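Local coordinates for protein trehalose monomycolate exporter MmpL3 (Mycobacterium tuberculosis, PDB 7NVH) that probably exports trehalose monomycolate, a mycolic acid precursor of the cell envelope, across the inner membrane as a transporter of the RND permease superfamily, at residues Phe575-Leu583 / Cys730-Gln741; Tyr641-Met649 / Gly666-Ala677. All coordinates share one frame; numbering follows the deposited sequence.

Contact 1: Phe575-Leu583 / Cys730-Gln741; sequences FLAFGSVVL and CWWAPRWARRLQ
The backbone N of Val-581 donates to Trp-732 O at 2.9 Å and joins the loop between helix 559-577 and helix 582-607 to the linker leading into helix 735-744. One residue earlier Ser-580 OG donates to Cys-730 O (3.1 Å), lying in the plane of that carbonyl and almost in line with it (C=O...donor angle 160°). A chi1 of 79° sets the hydroxyl between its own backbone N and carbonyl carbon, which turns it onto Cys-730. Arg-738 reaches back with an extended chain, and its NH2 binds Trp-731 O (2.7 Å). Gly-579 O lies over one face of the guanidinium, a contact of face and carbonyl, not a directed bond; Gly-579 is the centre of an inverse gamma turn. Gln-741 brings NE2 up to Leu-576 O at the end of helix 559-577, but the modelled separation is too short for its bond geometry to be trusted. Arg-283 binds the same carbonyl and that of Ala-577. Packing surrounds this polar seam. Phe-575 swings CG anti to its backbone N (chi1 154°) and presents the CZ corner of its ring to Ala-737, with CZ 3.5 Å from Ala-737 CB, while Ala-733 CB also lies at the ring edge. The side chains of Val-581 and Pro-734 cross at about a right angle, with Val-581 CG2 3.6 Å from Pro-734 CD, and Leu-583 CD1 meets Trp-731 CZ3 obliquely (3.8 Å). Main-chain carbonyls of residues 730-732 are thus each taken by a hydroxyl, an amide or a guanidinium, consistent with a linker held in fixed shape against the turn, with helix 735-744 packed beside it.

Contact 2: Tyr641-Met649 / Gly666-Ala677; sequences YEVFLVSRM and GTAATGRIITAA
Tyr-641 slides past Ile-674 in the opposite direction, its CD2 4.1 Å from Ile-674 CG2, and carries its ring on toward Ala-677, whose carbonyl carbon lies at the ring edge. The phenol OH hydrogen-bonds Asp-251 of helix 248-265, so the tyrosine joins the hairpin to a third helix; an aspartate-tyrosine pair within the membrane is consistent with the proton relay proposed for MmpL3 transporters. One turn on, Phe-644 sets its CB against Ile-674 CD1 (4.2 Å), while the ring leads away to stack on Phe-255. With CG anti to the backbone N (chi1 -178°), Leu-645 lies alongside Thr-667 and sets CD1 3.6 Å from Thr-667 CB and 3.8 Å from Thr-670 CG2, while its CB touches the end of Ile-674. Arg-648 sets its CB against Gly-666 O, bends at chi2 and chi3, and lays one guanidinium face over Ala-669 CB, 3.6 Å from NH2. That same NH2 forms a salt bridge with Glu-262, whose carboxylate would be expected to offset the arginine's charge. Met-649, extended beyond CG, runs beside Thr-667 with CE 3.7 Å from Thr-667 CB; near its base the chains come closest, the CA atoms of Met-649 and Gly-666 being 3.9 Å apart, where glycine presents no side chain. The axes of helix 641-649 and helix 671-677 run antiparallel (171°) at 10.6 Å, as in a helical hairpin, and the break at Thr-670 separates helix 659-669 from helix 671-689. Helix 248-265 packs on Thr-670, Ile-673 and Ala-677, helix 270-297 reaches Phe-644, and helix 694-726 lies against Tyr-641 and Met-649.

Contact 1 and contact 2 lie with their centres about 20 Å apart, and helix 641-649 meets both segments of contact 1. Phe-578, just after the end of helix 559-577, packs its ring on this helix, CZ being 3.4 Å from Val-643 CA. Leu-583 CD1 reaches Val-646 CG1 at 3.8 Å, and Trp-731 CH2 lies 3.9 Å from Met-649 O. The helix thus offers Val-643, Val-646, Ser-647 and Met-649 to contact 1, and Leu-645, Arg-648 and again Met-649 to its hairpin partner. No residue of either contact lines the lauryl maltose neopentyl glycol pocket; contact 2 instead borders the possible proton pathway through its tyrosine.

Contact 1: Phe575-Leu583 / Cys730-Gln741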
# COMPACT_ATOMS: atom_id res chain seq x y z
N PHE A 575 -9.54 0.55 25.75
CA PHE A 575 -9.97 0.45 27.14
C PHE A 575 -8.77 0.30 28.07
O PHE A 575 -8.78 0.82 29.19
CB PHE A 575 -10.92 -0.72 27.33
CG PHE A 575 -10.91 -1.27 28.72
CD1 PHE A 575 -11.50 -0.58 29.76
CD2 PHE A 575 -10.29 -2.48 29.00
CE1 PHE A 575 -11.48 -1.08 31.04
CE2 PHE A 575 -10.27 -2.98 30.28
CZ PHE A 575 -10.87 -2.28 31.30
N LEU A 576 -7.75 -0.44 27.63
CA LEU A 576 -6.55 -0.55 28.45
C LEU A 576 -5.80 0.77 28.52
O LEU A 576 -5.27 1.14 29.57
CB LEU A 576 -5.65 -1.66 27.91
CG LEU A 576 -6.26 -3.06 27.89
CD1 LEU A 576 -5.41 -4.01 27.08
CD2 LEU A 576 -6.45 -3.58 29.31
N ALA A 577 -5.73 1.50 27.40
CA ALA A 577 -5.05 2.79 27.39
C ALA A 577 -5.81 3.83 28.20
O ALA A 577 -5.22 4.53 29.04
CB ALA A 577 -4.85 3.27 25.95
N PHE A 578 -7.11 3.95 27.97
CA PHE A 578 -7.97 4.86 28.71
C PHE A 578 -8.79 4.03 29.68
O PHE A 578 -9.67 3.27 29.25
CB PHE A 578 -8.89 5.65 27.78
CG PHE A 578 -8.24 6.16 26.54
CD1 PHE A 578 -6.93 6.60 26.54
CD2 PHE A 578 -8.95 6.20 25.35
CE1 PHE A 578 -6.34 7.06 25.39
CE2 PHE A 578 -8.36 6.67 24.20
CZ PHE A 578 -7.06 7.10 24.22
N GLY A 579 -8.57 4.21 30.97
CA GLY A 579 -9.27 3.37 31.93
C GLY A 579 -10.75 3.67 31.99
O GLY A 579 -11.29 3.98 33.05
N SER A 580 -11.42 3.56 30.84
CA SER A 580 -12.84 3.84 30.73
C SER A 580 -13.39 3.05 29.55
O SER A 580 -12.64 2.63 28.66
CB SER A 580 -13.11 5.33 30.56
OG SER A 580 -12.88 5.74 29.22
N VAL A 581 -14.70 2.87 29.55
CA VAL A 581 -15.37 2.09 28.51
C VAL A 581 -15.94 2.98 27.42
O VAL A 581 -15.92 2.62 26.24
CB VAL A 581 -16.45 1.20 29.14
CG1 VAL A 581 -17.25 0.48 28.08
CG2 VAL A 581 -15.83 0.21 30.10
N VAL A 582 -16.46 4.15 27.79
CA VAL A 582 -17.14 5.01 26.83
C VAL A 582 -16.16 5.59 25.83
O VAL A 582 -16.47 5.72 24.64
CB VAL A 582 -17.92 6.11 27.58
CG1 VAL A 582 -18.80 6.88 26.61
CG2 VAL A 582 -18.74 5.50 28.69
N LEU A 583 -14.97 5.97 26.29
CA LEU A 583 -13.99 6.56 25.39
C LEU A 583 -13.58 5.64 24.24
O LEU A 583 -13.41 6.15 23.12
CB LEU A 583 -12.76 7.02 26.19
CG LEU A 583 -12.95 8.29 27.02
CD1 LEU A 583 -11.72 8.54 27.88
CD2 LEU A 583 -13.22 9.48 26.12
N CYS A 730 -17.68 10.01 30.70
CA CYS A 730 -16.57 9.68 29.81
C CYS A 730 -15.53 8.83 30.52
O CYS A 730 -14.79 8.08 29.87
CB CYS A 730 -15.90 10.95 29.30
SG CYS A 730 -16.91 11.99 28.24
N TRP A 731 -15.47 8.92 31.85
CA TRP A 731 -14.38 8.35 32.63
C TRP A 731 -14.81 7.08 33.36
O TRP A 731 -14.19 6.68 34.34
CB TRP A 731 -13.87 9.38 33.63
CG TRP A 731 -13.70 10.74 33.03
CD1 TRP A 731 -14.45 11.84 33.30
CD2 TRP A 731 -12.75 11.14 32.04
NE1 TRP A 731 -14.02 12.90 32.56
CE2 TRP A 731 -12.98 12.50 31.77
CE3 TRP A 731 -11.72 10.48 31.36
CZ2 TRP A 731 -12.21 13.21 30.85
CZ3 TRP A 731 -10.97 11.19 30.45
CH2 TRP A 731 -11.22 12.54 30.21
N TRP A 732 -15.88 6.45 32.89
CA TRP A 732 -16.52 5.36 33.61
C TRP A 732 -16.06 4.02 33.05
O TRP A 732 -16.20 3.76 31.85
CB TRP A 732 -18.04 5.47 33.52
CG TRP A 732 -18.74 4.37 34.24
CD1 TRP A 732 -19.04 4.33 35.56
CD2 TRP A 732 -19.22 3.15 33.67
NE1 TRP A 732 -19.69 3.15 35.86
CE2 TRP A 732 -19.81 2.41 34.72
CE3 TRP A 732 -19.21 2.60 32.39
CZ2 TRP A 732 -20.38 1.15 34.52
CZ3 TRP A 732 -19.78 1.36 32.19
CH2 TRP A 732 -20.36 0.65 33.25
N ALA A 733 -15.50 3.19 33.92
CA ALA A 733 -15.23 1.79 33.65
C ALA A 733 -15.68 1.02 34.89
O ALA A 733 -15.53 1.53 36.01
CB ALA A 733 -13.75 1.51 33.37
N PRO A 734 -16.24 -0.18 34.73
CA PRO A 734 -16.69 -0.94 35.89
C PRO A 734 -15.54 -1.24 36.84
O PRO A 734 -14.36 -1.11 36.49
CB PRO A 734 -17.26 -2.22 35.28
CG PRO A 734 -17.59 -1.86 33.89
CD PRO A 734 -16.56 -0.86 33.47
N ARG A 735 -15.89 -1.63 38.06
CA ARG A 735 -14.85 -1.91 39.05
C ARG A 735 -14.03 -3.13 38.64
O ARG A 735 -12.81 -3.14 38.81
CB ARG A 735 -15.47 -2.10 40.43
CG ARG A 735 -14.46 -1.96 41.55
CD ARG A 735 -15.12 -1.94 42.91
NE ARG A 735 -15.76 -0.66 43.19
CZ ARG A 735 -16.51 -0.41 44.25
NH1 ARG A 735 -16.72 -1.37 45.15
NH2 ARG A 735 -17.06 0.78 44.42
N TRP A 736 -14.68 -4.16 38.11
CA TRP A 736 -13.92 -5.32 37.65
C TRP A 736 -13.03 -4.97 36.47
O TRP A 736 -11.95 -5.54 36.32
CB TRP A 736 -14.87 -6.47 37.29
CG TRP A 736 -15.81 -6.20 36.16
CD1 TRP A 736 -17.12 -5.84 36.26
CD2 TRP A 736 -15.54 -6.30 34.76
NE1 TRP A 736 -17.68 -5.69 35.01
CE2 TRP A 736 -16.72 -5.97 34.07
CE3 TRP A 736 -14.40 -6.63 34.01
CZ2 TRP A 736 -16.81 -5.96 32.68
CZ3 TRP A 736 -14.49 -6.62 32.63
CH2 TRP A 736 -15.68 -6.29 31.98
N ALA A 737 -13.45 -4.02 35.63
CA ALA A 737 -12.63 -3.62 34.49
C ALA A 737 -11.36 -2.93 34.95
O ALA A 737 -10.27 -3.21 34.43
CB ALA A 737 -13.44 -2.71 33.57
N ARG A 738 -11.46 -2.02 35.92
CA ARG A 738 -10.27 -1.30 36.36
C ARG A 738 -9.35 -2.19 37.20
O ARG A 738 -8.13 -2.07 37.11
CB ARG A 738 -10.66 -0.05 37.13
CG ARG A 738 -10.50 1.22 36.31
CD ARG A 738 -10.98 2.45 37.05
NE ARG A 738 -10.99 3.62 36.19
CZ ARG A 738 -12.02 4.45 36.06
NH1 ARG A 738 -13.14 4.24 36.74
NH2 ARG A 738 -11.94 5.49 35.24
N ARG A 739 -9.92 -3.09 38.00
CA ARG A 739 -9.05 -4.01 38.73
C ARG A 739 -8.41 -5.02 37.80
O ARG A 739 -7.30 -5.50 38.07
CB ARG A 739 -9.82 -4.72 39.85
CG ARG A 739 -10.82 -5.75 39.38
CD ARG A 739 -11.50 -6.43 40.56
NE ARG A 739 -12.33 -5.51 41.31
CZ ARG A 739 -12.95 -5.82 42.45
NH1 ARG A 739 -12.83 -7.04 42.95
NH2 ARG A 739 -13.69 -4.92 43.08
N LEU A 740 -9.07 -5.36 36.69
CA LEU A 740 -8.43 -6.20 35.68
C LEU A 740 -7.33 -5.44 34.96
O LEU A 740 -6.30 -6.02 34.60
CB LEU A 740 -9.46 -6.73 34.69
CG LEU A 740 -8.97 -7.78 33.69
CD1 LEU A 740 -9.96 -8.92 33.59
CD2 LEU A 740 -8.74 -7.15 32.33
N GLN A 741 -7.54 -4.14 34.72
CA GLN A 741 -6.49 -3.32 34.13
C GLN A 741 -5.29 -3.18 35.07
O GLN A 741 -4.15 -3.08 34.61
CB GLN A 741 -7.04 -1.94 33.78
CG GLN A 741 -6.20 -1.17 32.78
CD GLN A 741 -6.44 0.33 32.86
OE1 GLN A 741 -7.19 0.80 33.71
NE2 GLN A 741 -5.81 1.07 31.96

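Contact 2: Tyr641-Met649 / Gly666-Ala677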
# COMPACT_ATOMS: atom_id res chain seq x y z
N TYR A 641 -4.02 9.23 16.73
CA TYR A 641 -4.19 10.64 17.05
C TYR A 641 -5.24 10.84 18.15
O TYR A 641 -5.09 11.71 19.01
CB TYR A 641 -4.54 11.44 15.80
CG TYR A 641 -3.32 11.80 14.99
CD1 TYR A 641 -2.39 10.83 14.63
CD2 TYR A 641 -3.07 13.11 14.61
CE1 TYR A 641 -1.27 11.15 13.90
CE2 TYR A 641 -1.95 13.44 13.88
CZ TYR A 641 -1.05 12.45 13.52
OH TYR A 641 0.07 12.77 12.80
N GLU A 642 -6.29 10.01 18.14
CA GLU A 642 -7.24 10.05 19.24
C GLU A 642 -6.57 9.71 20.57
O GLU A 642 -6.86 10.33 21.59
CB GLU A 642 -8.41 9.10 18.97
CG GLU A 642 -9.22 9.44 17.74
CD GLU A 642 -10.10 10.65 17.94
OE1 GLU A 642 -10.70 10.78 19.02
OE2 GLU A 642 -10.19 11.48 17.01
N VAL A 643 -5.69 8.71 20.57
CA VAL A 643 -4.98 8.35 21.79
C VAL A 643 -4.08 9.49 22.24
O VAL A 643 -4.04 9.83 23.43
CB VAL A 643 -4.19 7.05 21.60
CG1 VAL A 643 -3.30 6.79 22.80
CG2 VAL A 643 -5.14 5.90 21.42
N PHE A 644 -3.35 10.10 21.31
CA PHE A 644 -2.49 11.22 21.66
C PHE A 644 -3.29 12.35 22.28
O PHE A 644 -2.85 12.98 23.26
CB PHE A 644 -1.73 11.72 20.43
CG PHE A 644 -0.70 10.76 19.93
CD1 PHE A 644 0.04 9.99 20.80
CD2 PHE A 644 -0.47 10.62 18.57
CE1 PHE A 644 0.99 9.11 20.33
CE2 PHE A 644 0.48 9.74 18.09
CZ PHE A 644 1.21 8.99 18.98
N LEU A 645 -4.47 12.63 21.73
CA LEU A 645 -5.29 13.71 22.26
C LEU A 645 -5.87 13.37 23.62
O LEU A 645 -5.82 14.19 24.55
CB LEU A 645 -6.41 14.04 21.27
CG LEU A 645 -7.33 15.20 21.66
CD1 LEU A 645 -6.56 16.50 21.64
CD2 LEU A 645 -8.52 15.26 20.73
N VAL A 646 -6.43 12.17 23.77
CA VAL A 646 -7.21 11.83 24.96
C VAL A 646 -6.35 11.32 26.12
O VAL A 646 -6.81 11.34 27.27
CB VAL A 646 -8.31 10.82 24.60
CG1 VAL A 646 -9.23 10.55 25.77
CG2 VAL A 646 -9.12 11.33 23.43
N SER A 647 -5.12 10.89 25.86
CA SER A 647 -4.27 10.44 26.96
C SER A 647 -3.96 11.59 27.91
O SER A 647 -3.94 11.40 29.13
CB SER A 647 -2.98 9.83 26.41
OG SER A 647 -3.27 8.69 25.62
N ARG A 648 -3.72 12.78 27.37
CA ARG A 648 -3.50 13.94 28.21
C ARG A 648 -4.74 14.28 29.03
O ARG A 648 -4.63 14.64 30.21
CB ARG A 648 -3.07 15.14 27.36
CG ARG A 648 -1.72 14.97 26.70
CD ARG A 648 -0.67 14.50 27.69
NE ARG A 648 -0.24 15.57 28.58
CZ ARG A 648 0.65 16.50 28.24
NH1 ARG A 648 1.21 16.49 27.04
NH2 ARG A 648 0.99 17.44 29.11
N MET A 649 -5.92 14.16 28.43
CA MET A 649 -7.15 14.42 29.17
C MET A 649 -7.34 13.42 30.30
O MET A 649 -7.73 13.79 31.41
CB MET A 649 -8.35 14.39 28.23
CG MET A 649 -8.13 15.04 26.88
SD MET A 649 -9.62 15.00 25.88
CE MET A 649 -9.27 16.29 24.69
N GLY A 666 -6.12 18.77 28.57
CA GLY A 666 -5.72 17.69 27.68
C GLY A 666 -5.48 18.14 26.26
O GLY A 666 -4.49 17.75 25.63
N THR A 667 -6.38 18.96 25.72
CA THR A 667 -6.24 19.41 24.34
C THR A 667 -5.64 20.80 24.21
O THR A 667 -5.59 21.34 23.10
CB THR A 667 -7.59 19.37 23.62
OG1 THR A 667 -7.40 19.64 22.23
CG2 THR A 667 -8.52 20.40 24.18
N ALA A 668 -5.17 21.40 25.31
CA ALA A 668 -4.35 22.59 25.22
C ALA A 668 -2.87 22.30 25.40
O ALA A 668 -2.03 23.04 24.87
CB ALA A 668 -4.79 23.63 26.26
N ALA A 669 -2.53 21.25 26.14
CA ALA A 669 -1.13 20.88 26.31
C ALA A 669 -0.57 20.18 25.08
O ALA A 669 0.64 20.25 24.82
CB ALA A 669 -0.96 19.98 27.53
N THR A 670 -1.42 19.50 24.30
CA THR A 670 -0.98 18.72 23.17
C THR A 670 -1.35 19.34 21.83
O THR A 670 -1.12 18.72 20.79
CB THR A 670 -1.56 17.30 23.24
OG1 THR A 670 -0.90 16.47 22.29
CG2 THR A 670 -3.04 17.34 22.92
N GLY A 671 -1.91 20.55 21.82
CA GLY A 671 -2.37 21.13 20.57
C GLY A 671 -1.24 21.37 19.59
O GLY A 671 -1.30 20.94 18.43
N ARG A 672 -0.18 22.03 20.05
CA ARG A 672 0.95 22.32 19.17
C ARG A 672 1.64 21.04 18.73
O ARG A 672 2.04 20.91 17.57
CB ARG A 672 1.94 23.24 19.87
CG ARG A 672 3.00 23.80 18.94
CD ARG A 672 4.19 24.34 19.70
NE ARG A 672 4.81 25.46 19.02
CZ ARG A 672 6.05 25.89 19.24
NH1 ARG A 672 6.81 25.27 20.14
NH2 ARG A 672 6.53 26.92 18.57
N ILE A 673 1.78 20.08 19.64
CA ILE A 673 2.48 18.84 19.31
C ILE A 673 1.69 18.05 18.27
O ILE A 673 2.27 17.51 17.32
CB ILE A 673 2.73 18.01 20.58
CG1 ILE A 673 3.54 18.83 21.59
CG2 ILE A 673 3.46 16.73 20.25
CD1 ILE A 673 4.74 19.52 20.98
N ILE A 674 0.37 17.96 18.43
CA ILE A 674 -0.43 17.22 17.47
C ILE A 674 -0.46 17.94 16.13
O ILE A 674 -0.43 17.31 15.07
CB ILE A 674 -1.85 16.99 18.02
CG1 ILE A 674 -1.81 15.94 19.12
CG2 ILE A 674 -2.78 16.53 16.92
CD1 ILE A 674 -3.18 15.56 19.65
N THR A 675 -0.50 19.28 16.14
CA THR A 675 -0.44 20.02 14.89
C THR A 675 0.88 19.76 14.16
O THR A 675 0.89 19.53 12.95
CB THR A 675 -0.61 21.52 15.16
OG1 THR A 675 -1.95 21.78 15.57
CG2 THR A 675 -0.31 22.33 13.91
N ALA A 676 1.99 19.77 14.90
CA ALA A 676 3.29 19.51 14.28
C ALA A 676 3.37 18.09 13.75
O ALA A 676 3.92 17.86 12.67
CB ALA A 676 4.41 19.78 15.28
N ALA A 677 2.85 17.12 14.49
CA ALA A 677 2.87 15.73 14.03
C ALA A 677 2.03 15.56 12.77
O ALA A 677 2.43 14.86 11.83
CB ALA A 677 2.38 14.80 15.13